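Local coordinates for siderophore enterobactin esterase (PDB 6GUO), which hydrolyses the bacterial siderophore enterobactin at its ester bonds, allowing the fungus to release iron inside the cell, at residues A[62-65]-A[66-70]; A[232-235]-A[236-239]; A[238-241]-A[242-245]; A[280-283]-A[284-288]. All blocks are in the same frame, centred on the assembly; numbering follows the deposited sequence.

Overall arrangement
All four contacts are local, and they follow one another along the chain without nesting or crossing. Contact 1 lies in helix 60-77, between parallel strands 52-58 and 83-90. Contact 2 closes a surface bend in the loop after strand 219-225, and contact 3 takes over at the shared S238 and D239 to form the first turn of helix 239-252; R245 reaches back from contact 3 to E237 and V232. Contact 4 shapes the turn between the last strand, 273-279, and helix 288-301. Its I288 packs on L63 of contact 1; the centres of the two contacts are about 17 Å apart. Contacts 1, 2 and 4 also touch the second subunit of the homodimer.

Contact 1: residues A[62-65]-A[66-70]; sequences ALFL and TATET
L63, F64 and L65 each accept a backbone bond from the residue four places on, A67, T68 and E69, in regular alpha-helical turns of helix 60-77. This helix is the crossover of the beta-alpha-beta unit that links strands 52-58 and 83-90 in the alpha/beta-hydrolase sheet. The bond from A67 N to L63 O is 3.0 Å long and nearly straight (171°). F64 O is gripped twice: T68 N reaches it at 2.9 Å, and T68 OG1, 2.8 Å away, comes in above the carbonyl plane. The T68 hydroxyl stands beside its own backbone N (chi1 -64°), which turns it back toward the preceding turn, and it also bonds S36 OG. The same OG1 lies over one face of the F64 ring near the rim, 3.7 Å from CE1. On the dimer-facing side T66 OG1 bonds E69 OE1 of the second subunit, and E69 returns the bond to T66 there, so the two copies of the helix pair across the interface. One turn on, T70 repeats the threonine pattern: its OG1, 2.7 Å from T66 O, and its backbone N meet that oxygen from opposite faces of the carbonyl plane.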
loop_
_atom_site.group_PDB
_atom_site.type_symbol
_atom_site.label_atom_id
_atom_site.label_comp_id
_atom_site.label_asym_id
_atom_site.label_seq_id
_atom_site.Cartn_x
_atom_site.Cartn_y
_atom_site.Cartn_z
ATOM N N ALA A 62 -8.629 -6.672 4.200
ATOM C CA ALA A 62 -7.242 -6.743 3.716
ATOM C C ALA A 62 -6.783 -5.540 2.898
ATOM O O ALA A 62 -5.579 -5.381 2.679
ATOM C CB ALA A 62 -7.059 -8.008 2.891
ATOM N N LEU A 63 -7.727 -4.725 2.429
ATOM C CA LEU A 63 -7.456 -3.656 1.450
ATOM C C LEU A 63 -7.820 -2.231 1.865
ATOM O O LEU A 63 -7.312 -1.273 1.272
ATOM C CB LEU A 63 -8.211 -3.966 0.166
ATOM C CG LEU A 63 -8.002 -5.348 -0.454
ATOM C CD1 LEU A 63 -8.885 -5.478 -1.677
ATOM C CD2 LEU A 63 -6.543 -5.567 -0.813
ATOM N N PHE A 64 -8.692 -2.095 2.862
ATOM C CA PHE A 64 -9.254 -0.808 3.276
ATOM C C PHE A 64 -8.201 0.248 3.578
ATOM O O PHE A 64 -8.251 1.353 3.046
ATOM C CB PHE A 64 -10.125 -1.022 4.515
ATOM C CG PHE A 64 -10.676 0.242 5.107
ATOM C CD1 PHE A 64 -11.600 1.008 4.410
ATOM C CD2 PHE A 64 -10.292 0.650 6.379
ATOM C CE1 PHE A 64 -12.129 2.163 4.966
ATOM C CE2 PHE A 64 -10.812 1.806 6.939
ATOM C CZ PHE A 64 -11.735 2.563 6.231
ATOM N N LEU A 65 -7.250 -0.110 4.432
ATOM C CA LEU A 65 -6.255 0.845 4.915
ATOM C C LEU A 65 -5.303 1.301 3.805
ATOM O O LEU A 65 -4.950 2.479 3.744
ATOM C CB LEU A 65 -5.479 0.262 6.103
ATOM C CG LEU A 65 -6.293 -0.133 7.344
ATOM C CD1 LEU A 65 -5.394 -0.802 8.373
ATOM C CD2 LEU A 65 -7.005 1.062 7.963
ATOM N N THR A 66 -4.927 0.381 2.916
ATOM C CA THR A 66 -4.033 0.684 1.793
ATOM C C THR A 66 -4.725 1.621 0.819
ATOM O O THR A 66 -4.133 2.595 0.379
ATOM C CB THR A 66 -3.591 -0.602 1.050
ATOM O OG1 THR A 66 -2.893 -1.464 1.959
ATOM C CG2 THR A 66 -2.668 -0.284 -0.142
ATOM N N ALA A 67 -5.978 1.324 0.481
ATOM C CA ALA A 67 -6.747 2.196 -0.411
ATOM C C ALA A 67 -6.905 3.587 0.207
ATOM O O ALA A 67 -6.691 4.600 -0.460
ATOM C CB ALA A 67 -8.107 1.589 -0.702
ATOM N N THR A 68 -7.253 3.624 1.491
ATOM C CA THR A 68 -7.439 4.881 2.213
ATOM C C THR A 68 -6.183 5.756 2.151
ATOM O O THR A 68 -6.246 6.932 1.778
ATOM C CB THR A 68 -7.844 4.604 3.670
ATOM O OG1 THR A 68 -9.123 3.951 3.679
ATOM C CG2 THR A 68 -7.908 5.891 4.496
ATOM N N GLU A 69 -5.042 5.173 2.494
ATOM C CA GLU A 69 -3.812 5.956 2.561
ATOM C C GLU A 69 -3.288 6.373 1.190
ATOM O O GLU A 69 -2.787 7.487 1.044
ATOM C CB GLU A 69 -2.740 5.214 3.329
ATOM C CG GLU A 69 -1.649 6.141 3.825
ATOM C CD GLU A 69 -0.823 5.486 4.891
ATOM O OE1 GLU A 69 -0.083 4.556 4.531
ATOM O OE2 GLU A 69 -0.932 5.876 6.076
ATOM N N THR A 70 -3.400 5.494 0.195
ATOM C CA THR A 70 -3.020 5.846 -1.170
ATOM C C THR A 70 -3.784 7.080 -1.645
ATOM O O THR A 70 -3.192 8.001 -2.214
ATOM C CB THR A 70 -3.267 4.685 -2.156
ATOM O OG1 THR A 70 -2.637 3.493 -1.672
ATOM C CG2 THR A 70 -2.713 5.028 -3.521
#

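Contact 2: residues A[232-235]-A[236-239]; sequences VRQR and VESD
R233 and E237 face each other across a sharp bend of irregular backbone: the chain turns at R235-V236, and the end-to-end directions of 232-235 and 236-239 differ by 125°. The R233 chain runs extended from CG to NE and delivers its guanidinium to the carbonyl of E237. Two nitrogens grip that one oxygen side-on, NH2 at 2.7 Å and NE at 3.1 Å from E237 O, both with the acceptor in the guanidinium plane. The outer end of the group forms a salt bridge with D239, NH1 lying 2.6 Å from OD1, although the N-H angles to the carboxylate are poor and the bonds weak. The R233 guanidinium and D239 carboxylate planes stand 75° apart, and D239 CA lies over one guanidinium face. From the far side of the bend, E237 sends its side chain back, and its OE1 receives the backbone N-H of Q234 at 3.0 Å, almost straight (171°). Two waters fill out the bend: one hydrogen-bonds Q234 O at 2.8 Å, and the other accepts from E237 N at 3.1 Å. At the apex, V236 CG2 sits over a face of the R235 guanidinium, 3.5 Å from NH2, while R235 NH1 bonds the carbonyls of N301 and A304 of the second subunit. The bend thus lies at the surface between strand 219-225 and helix 239-252, whose F242 packs on R233 and whose R245 forms a salt bridge with E237 OE2.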
loop_
_atom_site.group_PDB
_atom_site.type_symbol
_atom_site.label_atom_id
_atom_site.label_comp_id
_atom_site.label_asym_id
_atom_site.label_seq_id
_atom_site.Cartn_x
_atom_site.Cartn_y
_atom_site.Cartn_z
ATOM N N VAL A 232 9.473 -18.078 -8.290
ATOM C CA VAL A 232 10.894 -18.044 -7.988
ATOM C C VAL A 232 11.068 -18.591 -6.579
ATOM O O VAL A 232 10.368 -18.176 -5.653
ATOM C CB VAL A 232 11.439 -16.602 -8.072
ATOM C CG1 VAL A 232 12.895 -16.532 -7.617
ATOM C CG2 VAL A 232 11.291 -16.070 -9.492
ATOM N N ARG A 233 12.012 -19.514 -6.414
ATOM C CA ARG A 233 12.223 -20.143 -5.124
ATOM C C ARG A 233 12.715 -19.116 -4.114
ATOM O O ARG A 233 13.652 -18.361 -4.391
ATOM C CB ARG A 233 13.222 -21.287 -5.227
ATOM C CG ARG A 233 13.331 -22.075 -3.939
ATOM C CD ARG A 233 13.959 -23.426 -4.167
ATOM N NE ARG A 233 14.039 -24.178 -2.921
ATOM C CZ ARG A 233 14.694 -25.325 -2.766
ATOM N NH1 ARG A 233 15.347 -25.888 -3.787
ATOM N NH2 ARG A 233 14.698 -25.923 -1.578
ATOM N N GLN A 234 12.062 -19.075 -2.954
ATOM C CA GLN A 234 12.444 -18.140 -1.904
ATOM C C GLN A 234 13.652 -18.680 -1.153
ATOM O O GLN A 234 13.950 -19.878 -1.213
ATOM C CB GLN A 234 11.266 -17.860 -0.967
ATOM C CG GLN A 234 10.068 -17.226 -1.672
ATOM C CD GLN A 234 10.442 -16.001 -2.509
ATOM O OE1 GLN A 234 11.025 -15.035 -2.002
ATOM N NE2 GLN A 234 10.118 -16.044 -3.800
ATOM N N ARG A 235 14.352 -17.775 -0.473
ATOM C CA ARG A 235 15.620 -18.084 0.193
ATOM C C ARG A 235 15.481 -19.251 1.165
ATOM O O ARG A 235 16.312 -20.159 1.170
ATOM C CB ARG A 235 16.144 -16.851 0.935
ATOM C CG ARG A 235 17.544 -17.007 1.517
ATOM C CD ARG A 235 18.016 -15.712 2.155
ATOM N NE ARG A 235 17.111 -15.262 3.214
ATOM C CZ ARG A 235 17.050 -15.761 4.452
ATOM N NH1 ARG A 235 16.172 -15.258 5.317
ATOM N NH2 ARG A 235 17.850 -16.754 4.843
ATOM N N VAL A 236 14.429 -19.199 1.980
ATOM C CA VAL A 236 14.079 -20.266 2.908
ATOM C C VAL A 236 12.787 -20.897 2.387
ATOM O O VAL A 236 11.693 -20.353 2.570
ATOM C CB VAL A 236 13.890 -19.733 4.349
ATOM C CG1 VAL A 236 13.689 -20.885 5.325
ATOM C CG2 VAL A 236 15.089 -18.890 4.771
ATOM N N GLU A 237 12.935 -22.023 1.698
ATOM C CA GLU A 237 11.801 -22.778 1.168
ATOM C C GLU A 237 12.282 -24.167 0.785
ATOM O O GLU A 237 13.313 -24.297 0.120
ATOM C CB GLU A 237 11.205 -22.083 -0.062
ATOM C CG GLU A 237 9.974 -22.777 -0.625
ATOM C CD GLU A 237 9.293 -22.003 -1.736
ATOM O OE1 GLU A 237 9.955 -21.200 -2.433
ATOM O OE2 GLU A 237 8.075 -22.213 -1.919
ATOM N N SER A 238 11.537 -25.195 1.193
ATOM C CA SER A 238 11.895 -26.578 0.871
ATOM C C SER A 238 11.646 -26.868 -0.607
ATOM O O SER A 238 10.871 -26.169 -1.268
ATOM C CB SER A 238 11.109 -27.568 1.738
ATOM O OG SER A 238 9.757 -27.658 1.321
ATOM N N ASP A 239 12.298 -27.915 -1.105
ATOM C CA ASP A 239 12.164 -28.328 -2.507
ATOM C C ASP A 239 10.715 -28.622 -2.850
ATOM O O ASP A 239 10.182 -28.088 -3.825
ATOM C CB ASP A 239 12.991 -29.579 -2.803
ATOM C CG ASP A 239 14.458 -29.393 -2.513
ATOM O OD1 ASP A 239 15.023 -28.352 -2.900
ATOM O OD2 ASP A 239 15.052 -30.289 -1.885
HETATM O O HOH W 1 15.396 -22.281 -1.123
HETATM O O HOH W 2 15.887 -23.067 1.642
#

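Contact 3: residues A[238-241]-A[242-245]; sequences SDEM and FKRR
M241 and R244 both carry CG beside their backbone N (chi1 -71° and -77°), which sets the two side chains alongside each other, pointing the same way. M241 SD comes to within 3.8 Å of R244 CD, and R244 NH1 lies 4.1 Å from E240 CB. E240 is bent at chi2 (-41°), so that its carboxylate lies across the extended chain of K243: OE2 is 3.8 Å from CD and also 3.8 Å from NZ, a long salt bridge, probably of modest strength. Beneath the side chains run four i to i+4 backbone bonds, from F242 N to S238 O through R245 N to M241 O. The last is the longest, at 3.2 Å, and the K243 N to D239 O bond is 2.9 Å. F242 turns the other way and packs against the preceding loop. At the start of the turn S238 OG accepts from M241 N at 3.2 Å, a bond that satisfies one of the early helical N-H groups. The arrangement is the serine N-cap and first turn of an alpha helix, 239-252, set on the surface of the domain.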
loop_
_atom_site.group_PDB
_atom_site.type_symbol
_atom_site.label_atom_id
_atom_site.label_comp_id
_atom_site.label_asym_id
_atom_site.label_seq_id
_atom_site.Cartn_x
_atom_site.Cartn_y
_atom_site.Cartn_z
ATOM N N SER A 238 11.537 -25.195 1.193
ATOM C CA SER A 238 11.895 -26.578 0.871
ATOM C C SER A 238 11.646 -26.868 -0.607
ATOM O O SER A 238 10.871 -26.169 -1.268
ATOM C CB SER A 238 11.109 -27.568 1.738
ATOM O OG SER A 238 9.757 -27.658 1.321
ATOM N N ASP A 239 12.298 -27.915 -1.105
ATOM C CA ASP A 239 12.164 -28.328 -2.507
ATOM C C ASP A 239 10.715 -28.622 -2.850
ATOM O O ASP A 239 10.182 -28.088 -3.825
ATOM C CB ASP A 239 12.991 -29.579 -2.803
ATOM C CG ASP A 239 14.458 -29.393 -2.513
ATOM O OD1 ASP A 239 15.023 -28.352 -2.900
ATOM O OD2 ASP A 239 15.052 -30.289 -1.885
ATOM N N GLU A 240 10.080 -29.465 -2.041
ATOM C CA GLU A 240 8.704 -29.877 -2.307
ATOM C C GLU A 240 7.703 -28.743 -2.181
ATOM O O GLU A 240 6.760 -28.689 -2.965
ATOM C CB GLU A 240 8.288 -31.062 -1.422
ATOM C CG GLU A 240 9.039 -32.357 -1.714
ATOM C CD GLU A 240 9.241 -32.618 -3.205
ATOM O OE1 GLU A 240 8.232 -32.830 -3.902
ATOM O OE2 GLU A 240 10.417 -32.596 -3.663
ATOM N N MET A 241 7.905 -27.836 -1.225
ATOM C CA MET A 241 7.014 -26.681 -1.100
ATOM C C MET A 241 7.128 -25.761 -2.318
ATOM O O MET A 241 6.117 -25.253 -2.788
ATOM C CB MET A 241 7.238 -25.916 0.211
ATOM C CG MET A 241 6.752 -26.658 1.456
ATOM S SD MET A 241 4.976 -26.994 1.525
ATOM C CE MET A 241 4.926 -28.242 2.811
ATOM N N PHE A 242 8.339 -25.580 -2.847
ATOM C CA PHE A 242 8.526 -24.836 -4.098
ATOM C C PHE A 242 7.872 -25.537 -5.296
ATOM O O PHE A 242 7.221 -24.891 -6.120
ATOM C CB PHE A 242 10.014 -24.592 -4.389
ATOM C CG PHE A 242 10.265 -23.902 -5.704
ATOM C CD1 PHE A 242 9.744 -22.632 -5.941
ATOM C CD2 PHE A 242 10.992 -24.525 -6.717
ATOM C CE1 PHE A 242 9.956 -21.991 -7.154
ATOM C CE2 PHE A 242 11.209 -23.888 -7.934
ATOM C CZ PHE A 242 10.691 -22.619 -8.153
ATOM N N LYS A 243 8.044 -26.853 -5.394
ATOM C CA LYS A 243 7.445 -27.615 -6.495
ATOM C C LYS A 243 5.911 -27.595 -6.457
ATOM O O LYS A 243 5.272 -27.557 -7.514
ATOM C CB LYS A 243 7.994 -29.039 -6.530
ATOM C CG LYS A 243 9.452 -29.069 -6.946
ATOM C CD LYS A 243 10.079 -30.431 -6.760
ATOM C CE LYS A 243 11.573 -30.371 -7.026
ATOM N NZ LYS A 243 12.199 -31.714 -6.903
ATOM N N ARG A 244 5.335 -27.596 -5.251
ATOM C CA ARG A 244 3.889 -27.372 -5.071
ATOM C C ARG A 244 3.448 -26.037 -5.668
ATOM O O ARG A 244 2.426 -25.973 -6.347
ATOM C CB ARG A 244 3.492 -27.400 -3.589
ATOM C CG ARG A 244 3.414 -28.786 -2.972
ATOM C CD ARG A 244 3.453 -28.703 -1.448
ATOM N NE ARG A 244 2.710 -29.782 -0.796
ATOM C CZ ARG A 244 3.074 -31.066 -0.757
ATOM N NH1 ARG A 244 4.191 -31.496 -1.350
ATOM N NH2 ARG A 244 2.300 -31.944 -0.121
ATOM N N ARG A 245 4.219 -24.981 -5.406
ATOM C CA ARG A 245 3.934 -23.657 -5.968
ATOM C C ARG A 245 4.061 -23.652 -7.495
ATOM O O ARG A 245 3.251 -23.027 -8.177
ATOM C CB ARG A 245 4.811 -22.565 -5.330
ATOM C CG ARG A 245 4.547 -22.373 -3.841
ATOM C CD ARG A 245 4.985 -21.015 -3.318
ATOM N NE ARG A 245 6.421 -20.757 -3.509
ATOM C CZ ARG A 245 6.958 -19.849 -4.332
ATOM N NH1 ARG A 245 6.210 -19.062 -5.108
ATOM N NH2 ARG A 245 8.283 -19.720 -4.379
#

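Contact 4: residues A[280-283]-A[284-288]; sequences LDED and HGSVI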
loop_
_atom_site.group_PDB
_atom_site.type_symbol
_atom_site.label_atom_id
_atom_site.label_comp_id
_atom_site.label_asym_id
_atom_site.label_seq_id
_atom_site.Cartn_x
_atom_site.Cartn_y
_atom_site.Cartn_z
ATOM N N LEU A 280 6.413 -6.530 -12.454
ATOM C CA LEU A 280 7.625 -7.350 -12.478
ATOM C C LEU A 280 8.080 -7.745 -11.077
ATOM O O LEU A 280 8.073 -6.923 -10.159
ATOM C CB LEU A 280 8.769 -6.628 -13.197
ATOM C CG LEU A 280 8.675 -6.431 -14.707
ATOM C CD1 LEU A 280 9.954 -5.766 -15.200
ATOM C CD2 LEU A 280 8.442 -7.748 -15.442
ATOM N N ASP A 281 8.447 -9.019 -10.931
ATOM C CA ASP A 281 9.002 -9.590 -9.695
ATOM C C ASP A 281 8.025 -9.705 -8.521
ATOM O O ASP A 281 8.445 -10.029 -7.407
ATOM C CB ASP A 281 10.262 -8.828 -9.231
ATOM C CG ASP A 281 11.230 -8.536 -10.361
ATOM O OD1 ASP A 281 11.441 -9.407 -11.234
ATOM O OD2 ASP A 281 11.785 -7.420 -10.368
ATOM N N GLU A 282 6.733 -9.476 -8.757
ATOM C CA GLU A 282 5.730 -9.612 -7.704
ATOM C C GLU A 282 5.039 -10.965 -7.830
ATOM O O GLU A 282 4.837 -11.471 -8.937
ATOM C CB GLU A 282 4.694 -8.489 -7.768
ATOM C CG GLU A 282 5.264 -7.073 -7.782
ATOM C CD GLU A 282 5.880 -6.613 -6.467
ATOM O OE1 GLU A 282 5.950 -7.383 -5.484
ATOM O OE2 GLU A 282 6.301 -5.441 -6.421
ATOM N N ASP A 283 4.688 -11.534 -6.681
ATOM C CA ASP A 283 3.955 -12.803 -6.606
ATOM C C ASP A 283 2.495 -12.519 -6.224
ATOM O O ASP A 283 2.090 -11.356 -6.146
ATOM C CB ASP A 283 4.658 -13.786 -5.645
ATOM C CG ASP A 283 4.864 -13.218 -4.242
ATOM O OD1 ASP A 283 3.887 -12.773 -3.610
ATOM O OD2 ASP A 283 6.019 -13.232 -3.761
ATOM N N HIS A 284 1.711 -13.571 -5.996
ATOM C CA HIS A 284 0.261 -13.437 -5.761
ATOM C C HIS A 284 -0.075 -12.555 -4.545
ATOM O O HIS A 284 -1.044 -11.791 -4.578
ATOM C CB HIS A 284 -0.364 -14.829 -5.615
ATOM C CG HIS A 284 -1.859 -14.844 -5.667
ATOM N ND1 HIS A 284 -2.572 -14.412 -6.764
ATOM C CD2 HIS A 284 -2.774 -15.282 -4.772
ATOM C CE1 HIS A 284 -3.864 -14.569 -6.538
ATOM N NE2 HIS A 284 -4.014 -15.095 -5.334
ATOM N N GLY A 285 0.735 -12.659 -3.494
ATOM C CA GLY A 285 0.590 -11.838 -2.292
ATOM C C GLY A 285 1.232 -10.466 -2.408
ATOM O O GLY A 285 0.603 -9.456 -2.096
ATOM N N SER A 286 2.488 -10.422 -2.854
ATOM C CA SER A 286 3.239 -9.160 -2.906
ATOM C C SER A 286 2.681 -8.164 -3.929
ATOM O O SER A 286 2.907 -6.969 -3.797
ATOM C CB SER A 286 4.733 -9.404 -3.162
ATOM O OG SER A 286 4.986 -9.798 -4.501
ATOM N N VAL A 287 1.952 -8.647 -4.933
ATOM C CA VAL A 287 1.371 -7.759 -5.946
ATOM C C VAL A 287 0.163 -6.942 -5.445
ATOM O O VAL A 287 -0.198 -5.954 -6.078
ATOM C CB VAL A 287 0.996 -8.536 -7.234
ATOM C CG1 VAL A 287 -0.299 -9.329 -7.052
ATOM C CG2 VAL A 287 0.899 -7.602 -8.431
ATOM N N ILE A 288 -0.445 -7.332 -4.320
ATOM C CA ILE A 288 -1.685 -6.693 -3.850
ATOM C C ILE A 288 -1.498 -5.189 -3.645
ATOM O O ILE A 288 -2.256 -4.385 -4.198
ATOM C CB ILE A 288 -2.238 -7.361 -2.567
ATOM C CG1 ILE A 288 -2.732 -8.775 -2.895
ATOM C CG2 ILE A 288 -3.381 -6.540 -1.968
ATOM C CD1 ILE A 288 -3.109 -9.618 -1.697
#
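S286 OG is held on two counts: it accepts from D283 N at 2.8 Å and donates to E282 OE1, also 2.8 Å away. Its place between the backbone N and the carbonyl carbon (chi1 73°) lets the hydroxyl face back along the chain to both partners. E282, bent at chi2, curls its carboxylate round to S286 and offers OE1 on the anti lone pair, away from OE2. D283 answers in kind: S286 N donates to D283 OD1 at 2.8 Å, close to linear (174°), approaching on the syn side but 35° out of the carboxylate plane. G285 N is a weak second donor to the same oxygen, at 3.2 Å. The reciprocal pair of bonds between D283 and S286, side chain to backbone in both directions, resembles a capping box, ahead of a turn that has helical phi/psi but no regular helix bonding and leads into helix 288-301. D283 O is in turn held by V287 N at 3.0 Å, and V287 CB packs on E282 CB at 3.7 Å. The turn carries H284, at the position after the last strand where alpha/beta-hydrolases place their catalytic histidine. H284 ND1 hydrogen-bonds E228 OE1, and its ring touches S165 of the probable nucleophile elbow, an arrangement consistent with a Ser-His-Glu triad; a triethylene glycol, probably from the crystallisation liquor, lies about 3 Å from the H284 side chain. The turn closes with a type I beta turn, I288 N bonding G285 O at 3.2 Å.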